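Local coordinates for type III Pentaketide Synthase (Neurospora crassa, PDB 3EUO), which probably acts as an acyltransferase of the chalcone/stilbene synthase family, a type III polyketide synthase that builds pentaketides, at residues S183-E186 / S187-A190; T194-G197 / I198-S202. All blocks are in the same frame, centred on the assembly; numbering follows the deposited sequence.

Contact 1 of 2, residues S183-E186 / S187-A190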
loop_
_atom_site.group_PDB
_atom_site.type_symbol
_atom_site.label_atom_id
_atom_site.label_comp_id
_atom_site.label_asym_id
_atom_site.label_seq_id
_atom_site.Cartn_x
_atom_site.Cartn_y
_atom_site.Cartn_z
ATOM N N SER A 183 -24.037 2.284 4.435
ATOM C CA SER A 183 -23.217 2.921 5.466
ATOM C C SER A 183 -23.364 4.438 5.392
ATOM O O SER A 183 -23.537 5.114 6.406
ATOM C CB SER A 183 -21.746 2.542 5.282
ATOM O OG SER A 183 -20.908 3.428 6.004
ATOM N N GLU A 184 -23.291 4.969 4.178
ATOM C CA GLU A 184 -23.433 6.410 3.983
ATOM C C GLU A 184 -24.831 6.885 4.376
ATOM O O GLU A 184 -24.971 7.894 5.077
ATOM C CB GLU A 184 -23.072 6.808 2.548
ATOM C CG GLU A 184 -21.545 6.789 2.283
ATOM C CD GLU A 184 -20.794 7.842 3.108
ATOM O OE1 GLU A 184 -21.250 9.009 3.138
ATOM O OE2 GLU A 184 -19.756 7.507 3.726
ATOM N N LEU A 185 -25.851 6.141 3.945
ATOM C CA LEU A 185 -27.234 6.487 4.257
ATOM C C LEU A 185 -27.468 6.509 5.766
ATOM O O LEU A 185 -28.178 7.374 6.281
ATOM C CB LEU A 185 -28.208 5.513 3.582
ATOM C CG LEU A 185 -28.406 5.640 2.065
ATOM C CD1 LEU A 185 -29.247 4.487 1.558
ATOM C CD2 LEU A 185 -29.070 6.976 1.712
ATOM N N GLU A 186 -26.866 5.551 6.459
ATOM C CA GLU A 186 -26.999 5.462 7.910
ATOM C C GLU A 186 -26.403 6.689 8.590
ATOM O O GLU A 186 -26.996 7.246 9.515
ATOM C CB GLU A 186 -26.339 4.192 8.442
ATOM C CG GLU A 186 -26.383 4.128 9.958
ATOM C CD GLU A 186 -26.108 2.759 10.518
ATOM O OE1 GLU A 186 -25.210 2.659 11.380
ATOM O OE2 GLU A 186 -26.789 1.790 10.117
ATOM N N SER A 187 -25.221 7.103 8.147
ATOM C CA SER A 187 -24.593 8.306 8.696
ATOM C C SER A 187 -25.396 9.572 8.390
ATOM O O SER A 187 -25.540 10.436 9.253
ATOM C CB SER A 187 -23.157 8.452 8.195
ATOM O OG SER A 187 -22.333 7.453 8.762
ATOM N N ILE A 188 -25.917 9.682 7.166
ATOM C CA ILE A 188 -26.750 10.839 6.804
ATOM C C ILE A 188 -27.933 10.951 7.763
ATOM O O ILE A 188 -28.182 12.013 8.358
ATOM C CB ILE A 188 -27.261 10.775 5.338
ATOM C CG1 ILE A 188 -26.087 10.829 4.363
ATOM C CG2 ILE A 188 -28.244 11.938 5.043
ATOM C CD1 ILE A 188 -26.404 10.273 2.988
ATOM N N ASP A 189 -28.650 9.846 7.923
ATOM C CA ASP A 189 -29.811 9.802 8.795
ATOM C C ASP A 189 -29.431 10.102 10.254
ATOM O O ASP A 189 -29.981 11.017 10.867
ATOM C CB ASP A 189 -30.483 8.431 8.683
ATOM C CG ASP A 189 -31.665 8.281 9.616
ATOM O OD1 ASP A 189 -32.742 8.817 9.287
ATOM O OD2 ASP A 189 -31.508 7.626 10.678
ATOM N N ALA A 190 -28.468 9.353 10.788
ATOM C CA ALA A 190 -28.130 9.424 12.221
ATOM C C ALA A 190 -27.443 10.726 12.641
ATOM O O ALA A 190 -27.719 11.261 13.719
ATOM C CB ALA A 190 -27.275 8.222 12.622
HETATM O O HOH W 1 -29.432 5.876 10.796
#
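Leu-185 and Ile-188 meet on one flank of helix 181-191, where CD2 of Leu-185 lies 4.4 Å from CD1 of Ile-188, a light apolar touch between branch ends one turn apart. Beneath it runs the backbone ladder of an alpha-helix. Ser-187 N donates to Ser-183 O, Ile-188 N to Glu-184 O, Asp-189 N to Leu-185 O and Ala-190 N to Glu-186 O; the four bonds span 2.9 to 3.1 Å between N and O, and every N-H angle is 162° or wider.

The Ile-188 side chain also presses back on this ladder. Its CG1 is opposite the carbonyl carbon and beside the backbone N (chi1 -64°), which brings CG1 to 3.2 Å from Glu-184 O, the same oxygen that Ile-188 N binds. On the partly exposed side, water 1 donates to Glu-186 O and, at 2.7 Å, to Asp-189 OD2. Glu-186 O thus accepts from this water as well as from Ala-190 N, and the carboxylate of Asp-189 is tied to the preceding turn through the solvent molecule.

Further out, Ile-188 packs against Ala-35, Met-36 and Val-39 of helix 34-42, and Leu-185 reaches Met-36 and Leu-25. Next to this flank, Glu-184 OE1 forms a salt bridge with Arg-195, and beyond it Ser-183 OG and Ser-187 OG, one turn apart, both hydrogen-bond to Lys-251 NZ.

The helix thus offers three differing flanks: an apolar one faces neighbouring helices, a water-bridged one carries Asp-189, and a buried polar one holds two hydroxyls, with the Glu-184 carboxylate at its border with the apolar flank. The salt bridge to Arg-195 would be expected to favour the ionised form of Glu-184.

Contact 2 of 2, residues T194-G197 / I198-S202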
loop_
_atom_site.group_PDB
_atom_site.type_symbol
_atom_site.label_atom_id
_atom_site.label_comp_id
_atom_site.label_asym_id
_atom_site.label_seq_id
_atom_site.Cartn_x
_atom_site.Cartn_y
_atom_site.Cartn_z
ATOM N N THR A 194 -24.845 16.376 5.687
ATOM C CA THR A 194 -25.040 16.299 4.249
ATOM C C THR A 194 -23.808 15.638 3.638
ATOM O O THR A 194 -22.820 16.303 3.311
ATOM C CB THR A 194 -25.310 17.687 3.642
ATOM O OG1 THR A 194 -24.186 18.538 3.886
ATOM C CG2 THR A 194 -26.513 18.311 4.297
ATOM N N ARG A 195 -23.876 14.317 3.529
ATOM C CA ARG A 195 -22.794 13.499 3.001
ATOM C C ARG A 195 -23.099 13.169 1.550
ATOM O O ARG A 195 -24.014 12.400 1.266
ATOM C CB ARG A 195 -22.677 12.206 3.812
ATOM C CG ARG A 195 -22.518 12.442 5.301
ATOM C CD ARG A 195 -22.494 11.131 6.069
ATOM N NE ARG A 195 -21.371 10.288 5.665
ATOM C CZ ARG A 195 -20.129 10.404 6.138
ATOM N NH1 ARG A 195 -19.834 11.319 7.057
ATOM N NH2 ARG A 195 -19.181 9.583 5.703
ATOM N N ILE A 196 -22.323 13.745 0.634
ATOM C CA ILE A 196 -22.652 13.664 -0.796
ATOM C C ILE A 196 -21.978 12.521 -1.563
ATOM O O ILE A 196 -22.197 12.376 -2.767
ATOM C CB ILE A 196 -22.397 15.011 -1.521
ATOM C CG1 ILE A 196 -20.890 15.268 -1.694
ATOM C CG2 ILE A 196 -23.079 16.166 -0.772
ATOM C CD1 ILE A 196 -20.571 16.315 -2.757
ATOM N N GLY A 197 -21.175 11.711 -0.871
ATOM C CA GLY A 197 -20.462 10.592 -1.492
ATOM C C GLY A 197 -21.342 9.679 -2.333
ATOM O O GLY A 197 -20.959 9.288 -3.437
ATOM N N ILE A 198 -22.532 9.358 -1.831
ATOM C CA ILE A 198 -23.438 8.453 -2.553
ATOM C C ILE A 198 -24.008 9.040 -3.848
ATOM O O ILE A 198 -24.545 8.304 -4.674
ATOM C CB ILE A 198 -24.586 7.896 -1.660
ATOM C CG1 ILE A 198 -25.426 9.028 -1.055
ATOM C CG2 ILE A 198 -24.002 6.971 -0.612
ATOM C CD1 ILE A 198 -26.765 8.559 -0.445
ATOM N N ALA A 199 -23.877 10.353 -4.021
ATOM C CA ALA A 199 -24.256 11.026 -5.271
ATOM C C ALA A 199 -23.158 10.929 -6.337
ATOM O O ALA A 199 -23.400 11.171 -7.530
ATOM C CB ALA A 199 -24.569 12.493 -4.995
ATOM N N LEU A 200 -21.946 10.587 -5.905
ATOM C CA LEU A 200 -20.777 10.736 -6.763
ATOM C C LEU A 200 -20.111 9.428 -7.152
ATOM O O LEU A 200 -19.766 9.226 -8.319
ATOM C CB LEU A 200 -19.741 11.636 -6.091
ATOM C CG LEU A 200 -20.094 13.085 -5.760
ATOM C CD1 LEU A 200 -18.895 13.700 -5.060
ATOM C CD2 LEU A 200 -20.430 13.844 -7.040
ATOM N N PHE A 201 -19.911 8.548 -6.179
ATOM C CA PHE A 201 -18.970 7.442 -6.377
ATOM C C PHE A 201 -19.525 6.204 -7.071
ATOM O O PHE A 201 -20.672 5.808 -6.862
ATOM C CB PHE A 201 -18.277 7.080 -5.060
ATOM C CG PHE A 201 -17.251 8.085 -4.639
ATOM C CD1 PHE A 201 -15.989 8.095 -5.231
ATOM C CD2 PHE A 201 -17.549 9.035 -3.662
ATOM C CE1 PHE A 201 -15.025 9.034 -4.844
ATOM C CE2 PHE A 201 -16.594 9.983 -3.268
ATOM C CZ PHE A 201 -15.333 9.981 -3.861
ATOM N N SER A 202 -18.668 5.609 -7.897
ATOM C CA SER A 202 -19.006 4.454 -8.715
ATOM C C SER A 202 -17.885 3.402 -8.697
ATOM O O SER A 202 -16.831 3.605 -8.070
ATOM C CB SER A 202 -19.285 4.913 -10.153
ATOM O OG SER A 202 -18.144 5.555 -10.714
HETATM O O HOH W 2 -22.923 9.872 1.083
#
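Ile-196 and Leu-200 put their branch ends together across a single short turn, CD1 to CD1 at 3.9 Å, with the two side chains crossing obliquely. In Ile-196, CG1 sits between the backbone N and the carbonyl carbon (chi1 73°), and the chain then runs on extended to carry CD1 to Leu-200. From the other partner, CG of Leu-200 approaches Ile-196 O at 3.7 Å, so the leucine lies beyond the end of a backbone carbonyl as well as against a methyl group. Ala-199 CB comes to 3.3 Å from this same Ile-196 O.

Phe-201 is turned differently. Its ring presents an edge to Gly-197: CD2 is 3.4 Å from Gly-197 O, which lies near the ring plane. The glycine, having no side chain, lets its CA lie in that plane, 4.0 Å from CD2 of Phe-201.

Gly-197 O takes two backbone donors of unlike geometry. Phe-201 N approaches almost straight on, with a C=O...N angle of 175°, whereas Leu-200 N stands well above the carbonyl plane, 58° out of it. Ala-199 N also donates from above a carbonyl plane, to Ile-196 O at 2.9 Å. This mixture of i to i+3 and i to i+4 bonds agrees with the weakly bonded character of helix 197-200. At its start, water 2 donates to Arg-195 O and accepts from Ile-198 N at 3.0 Å, bridging the incoming loop to the turn.

Around the turn, Ile-196 rests on Ile-42 and Leu-254, Leu-200 on Thr-46, and Phe-201 on Ser-177 and Asn-329. With two donors on Gly-197 O, one on Ile-196 O and a water between Arg-195 O and Ile-198 N, the turn is held mainly by backbone polar groups, the aliphatic pair adding one side-chain contact.

Overall arrangement
Contact 1 precedes contact 2 along the chain, and their centres are 11 Å apart on the same side of the chain's centre. The first lies on helix 181-191; the second spans the loop after that helix and the short helix 197-200, leading towards strand 204-211 of the large mixed sheet. The two touch directly: Ser-187 CB packs on Arg-195 CD at 3.5 Å, while Ile-198 packs on Glu-184 and Leu-185. Helix 34-42 and strand 249-254 have partners in both contacts. The connection between strands 168-175 and 204-211 thus folds back on itself, in a part of the chain that belongs to the N-terminal chalcone/stilbene synthase domain.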